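Side-chain contact in hypothetical protein PH0435 (Pyrococcus horikoshii, PDB 2YV4), which is uncharacterised but, as a Sua5 C-terminal domain, probably belongs to an enzyme making threonylcarbamoyl-AMP for tRNA modification: residues A[59-64]-A[88-93]. Residues are numbered along the deposited sequence; the frame is centred on the assembly and turned at random.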
ATOM      1  N   LYS A  59      -0.014  11.353  -8.414  1.00 24.22           N
ATOM      2  CA  LYS A  59       0.780  12.410  -7.809  1.00 26.12           C
ATOM      3  C   LYS A  59       1.478  12.057  -6.496  1.00 25.62           C
ATOM      4  O   LYS A  59       2.614  12.470  -6.273  1.00 28.48           O
ATOM      5  CB  LYS A  59      -0.100  13.646  -7.584  1.00 27.76           C
ATOM      6  CG  LYS A  59       0.652  14.849  -7.041  1.00 31.09           C
ATOM      7  CD  LYS A  59      -0.281  16.005  -6.703  1.00 33.95           C
ATOM      8  CE  LYS A  59       0.510  17.196  -6.165  1.00 36.28           C
ATOM      9  NZ  LYS A  59      -0.361  18.344  -5.786  1.00 38.83           N
ATOM     10  N   ASN A  60       0.815  11.293  -5.633  1.00 24.41           N
ATOM     11  CA  ASN A  60       1.388  10.954  -4.326  1.00 23.00           C
ATOM     12  C   ASN A  60       2.168   9.645  -4.187  1.00 21.10           C
ATOM     13  O   ASN A  60       3.034   9.532  -3.320  1.00 18.87           O
ATOM     14  CB  ASN A  60       0.290  10.933  -3.251  1.00 24.70           C
ATOM     15  CG  ASN A  60      -0.578  12.173  -3.262  1.00 25.85           C
ATOM     16  OD1 ASN A  60      -0.083  13.295  -3.370  1.00 23.81           O
ATOM     17  ND2 ASN A  60      -1.889  11.975  -3.127  1.00 24.52           N
ATOM     18  N   LEU A  61       1.862   8.656  -5.018  1.00 19.37           N
ATOM     19  CA  LEU A  61       2.507   7.348  -4.894  1.00 18.34           C
ATOM     20  C   LEU A  61       4.022   7.324  -4.710  1.00 18.48           C
ATOM     21  O   LEU A  61       4.514   6.805  -3.705  1.00 17.72           O
ATOM     22  CB  LEU A  61       2.115   6.449  -6.073  1.00 16.10           C
ATOM     23  CG  LEU A  61       2.549   4.989  -5.913  1.00 13.18           C
ATOM     24  CD1 LEU A  61       2.011   4.437  -4.595  1.00 12.30           C
ATOM     25  CD2 LEU A  61       2.038   4.173  -7.087  1.00 11.58           C
ATOM     26  N   PHE A  62       4.766   7.870  -5.667  1.00 18.14           N
ATOM     27  CA  PHE A  62       6.223   7.867  -5.568  1.00 19.62           C
ATOM     28  C   PHE A  62       6.736   8.681  -4.380  1.00 18.83           C
ATOM     29  O   PHE A  62       7.756   8.344  -3.774  1.00 19.19           O
ATOM     30  CB  PHE A  62       6.834   8.354  -6.889  1.00 23.12           C
ATOM     31  CG  PHE A  62       6.918   7.279  -7.945  1.00 27.65           C
ATOM     32  CD1 PHE A  62       5.924   6.307  -8.050  1.00 28.71           C
ATOM     33  CD2 PHE A  62       7.988   7.239  -8.835  1.00 29.99           C
ATOM     34  CE1 PHE A  62       5.993   5.311  -9.024  1.00 30.12           C
ATOM     35  CE2 PHE A  62       8.068   6.248  -9.815  1.00 30.42           C
ATOM     36  CZ  PHE A  62       7.066   5.280  -9.910  1.00 31.24           C
ATOM     37  N   LYS A  63       6.031   9.752  -4.042  1.00 16.84           N
ATOM     38  CA  LYS A  63       6.422  10.555  -2.894  1.00 18.10           C
ATOM     39  C   LYS A  63       6.231   9.676  -1.656  1.00 15.11           C
ATOM     40  O   LYS A  63       7.040   9.698  -0.727  1.00 14.37           O
ATOM     41  CB  LYS A  63       5.543  11.806  -2.796  1.00 21.40           C
ATOM     42  CG  LYS A  63       5.796  12.649  -1.557  1.00 27.76           C
ATOM     43  CD  LYS A  63       5.064  13.983  -1.634  1.00 30.43           C
ATOM     44  CE  LYS A  63       5.305  14.803  -0.378  1.00 33.79           C
ATOM     45  NZ  LYS A  63       6.761  14.989  -0.116  1.00 35.23           N
ATOM     46  N   ALA A  64       5.159   8.888  -1.663  1.00 12.48           N
ATOM     47  CA  ALA A  64       4.852   7.991  -0.548  1.00 10.87           C
ATOM     48  C   ALA A  64       5.923   6.914  -0.412  1.00  9.40           C
ATOM     49  O   ALA A  64       6.399   6.625   0.690  1.00  9.03           O
ATOM     50  CB  ALA A  64       3.491   7.347  -0.762  1.00  9.30           C
ATOM     51  N   LEU A  88      -6.427   0.313 -10.020  1.00 14.90           N
ATOM     52  CA  LEU A  88      -5.875   0.322 -11.371  1.00 15.99           C
ATOM     53  C   LEU A  88      -4.828   1.427 -11.503  1.00 15.01           C
ATOM     54  O   LEU A  88      -3.762   1.217 -12.090  1.00 15.03           O
ATOM     55  CB  LEU A  88      -6.982   0.532 -12.406  1.00 18.61           C
ATOM     56  CG  LEU A  88      -6.511   0.799 -13.839  1.00 21.11           C
ATOM     57  CD1 LEU A  88      -5.565  -0.311 -14.292  1.00 24.16           C
ATOM     58  CD2 LEU A  88      -7.713   0.898 -14.766  1.00 22.77           C
ATOM     59  N   ALA A  89      -5.129   2.601 -10.952  1.00 13.83           N
ATOM     60  CA  ALA A  89      -4.202   3.725 -11.013  1.00 12.34           C
ATOM     61  C   ALA A  89      -2.908   3.376 -10.294  1.00 11.77           C
ATOM     62  O   ALA A  89      -1.823   3.724 -10.760  1.00 10.07           O
ATOM     63  CB  ALA A  89      -4.831   4.972 -10.385  1.00 16.05           C
ATOM     64  N   VAL A  90      -3.023   2.704  -9.150  1.00 11.34           N
ATOM     65  CA  VAL A  90      -1.841   2.306  -8.390  1.00 11.55           C
ATOM     66  C   VAL A  90      -0.944   1.423  -9.250  1.00 11.47           C
ATOM     67  O   VAL A  90       0.257   1.669  -9.369  1.00 11.55           O
ATOM     68  CB  VAL A  90      -2.222   1.528  -7.106  1.00 10.70           C
ATOM     69  CG1 VAL A  90      -0.976   0.897  -6.490  1.00 12.55           C
ATOM     70  CG2 VAL A  90      -2.874   2.471  -6.095  1.00 11.52           C
HETATM   71  N   MSE A  91      -1.530   0.394  -9.856  1.00 14.39           N
HETATM   72  CA  MSE A  91      -0.767  -0.518 -10.701  1.00 17.25           C
HETATM   73  C   MSE A  91      -0.159   0.209 -11.903  1.00 17.35           C
HETATM   74  O   MSE A  91       0.986  -0.046 -12.269  1.00 17.37           O
HETATM   75  CB  MSE A  91      -1.652  -1.688 -11.166  1.00 18.52           C
HETATM   76  CG  MSE A  91      -2.028  -2.672 -10.045  1.00 22.00           C
HETATM   77 SE   MSE A  91      -2.810  -4.344 -10.703  1.00 31.03          SE
HETATM   78  CE  MSE A  91      -1.375  -4.815 -11.867  1.00 27.64           C
ATOM     79  N   ASN A  92      -0.918   1.114 -12.515  1.00 19.38           N
ATOM     80  CA  ASN A  92      -0.407   1.870 -13.659  1.00 21.14           C
ATOM     81  C   ASN A  92       0.834   2.675 -13.280  1.00 21.37           C
ATOM     82  O   ASN A  92       1.861   2.609 -13.958  1.00 22.12           O
ATOM     83  CB  ASN A  92      -1.484   2.816 -14.201  1.00 22.77           C
ATOM     84  CG  ASN A  92      -2.565   2.086 -14.968  1.00 24.22           C
ATOM     85  OD1 ASN A  92      -3.620   2.646 -15.261  1.00 26.95           O
ATOM     86  ND2 ASN A  92      -2.303   0.826 -15.307  1.00 23.52           N
ATOM     87  N   ARG A  93       0.741   3.435 -12.195  1.00 21.38           N
ATOM     88  CA  ARG A  93       1.866   4.249 -11.736  1.00 22.27           C
ATOM     89  C   ARG A  93       3.028   3.367 -11.278  1.00 21.67           C
ATOM     90  O   ARG A  93       4.179   3.804 -11.233  1.00 19.86           O
ATOM     91  CB  ARG A  93       1.414   5.157 -10.587  1.00 24.05           C
ATOM     92  CG  ARG A  93       2.509   6.018  -9.976  1.00 28.00           C
ATOM     93  CD  ARG A  93       3.104   6.988 -10.982  1.00 33.14           C
ATOM     94  NE  ARG A  93       4.085   7.871 -10.354  1.00 37.17           N
ATOM     95  CZ  ARG A  93       4.888   8.696 -11.019  1.00 39.64           C
ATOM     96  NH1 ARG A  93       4.834   8.757 -12.345  1.00 41.73           N
ATOM     97  NH2 ARG A  93       5.744   9.467 -10.359  1.00 40.68           N
TER
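A cation-pi pair between Phe62 and Arg93 joins helix 54-70 to the end of helix 86-93: Arg93 CZ lies 3.8 Å from the ring centroid and only 6° off the ring normal. The guanidinium is tilted rather than stacked flat, its plane 43° from that of the ring, and NE comes nearest, 3.3 Å from Phe62 CD1, while NH2 reaches CG and CD2. Arg93 CG stands anti to the backbone N, and a bend at chi2 (62°) brings the chain back over the aromatic face. Helix 54-70 links strand 46-49 to strand 75-81, and helix 86-93 lies between strands 75-81 and 101-104, so the contact joins two successive connections of the domain's parallel sheet; the axes of the short segments are 10.1 Å apart. Deeper in, Leu61 CD2 packs on Arg93 CG at 3.5 Å, the leucine and arginine side chains lying alongside each other and pointing opposite ways; the same methyl lies 4.5 Å from Val90 CG1, and Val90 also touches Val57 and Leu50. The carbonyl O of Arg93 approaches Phe62 CE1 to 3.2 Å, somewhat out of the ring plane on the guanidinium's side, so the ring meets backbone as well as side chain. With an alanine at Phe62 the guanidinium is likely to lose the face it rests on and be freer to turn.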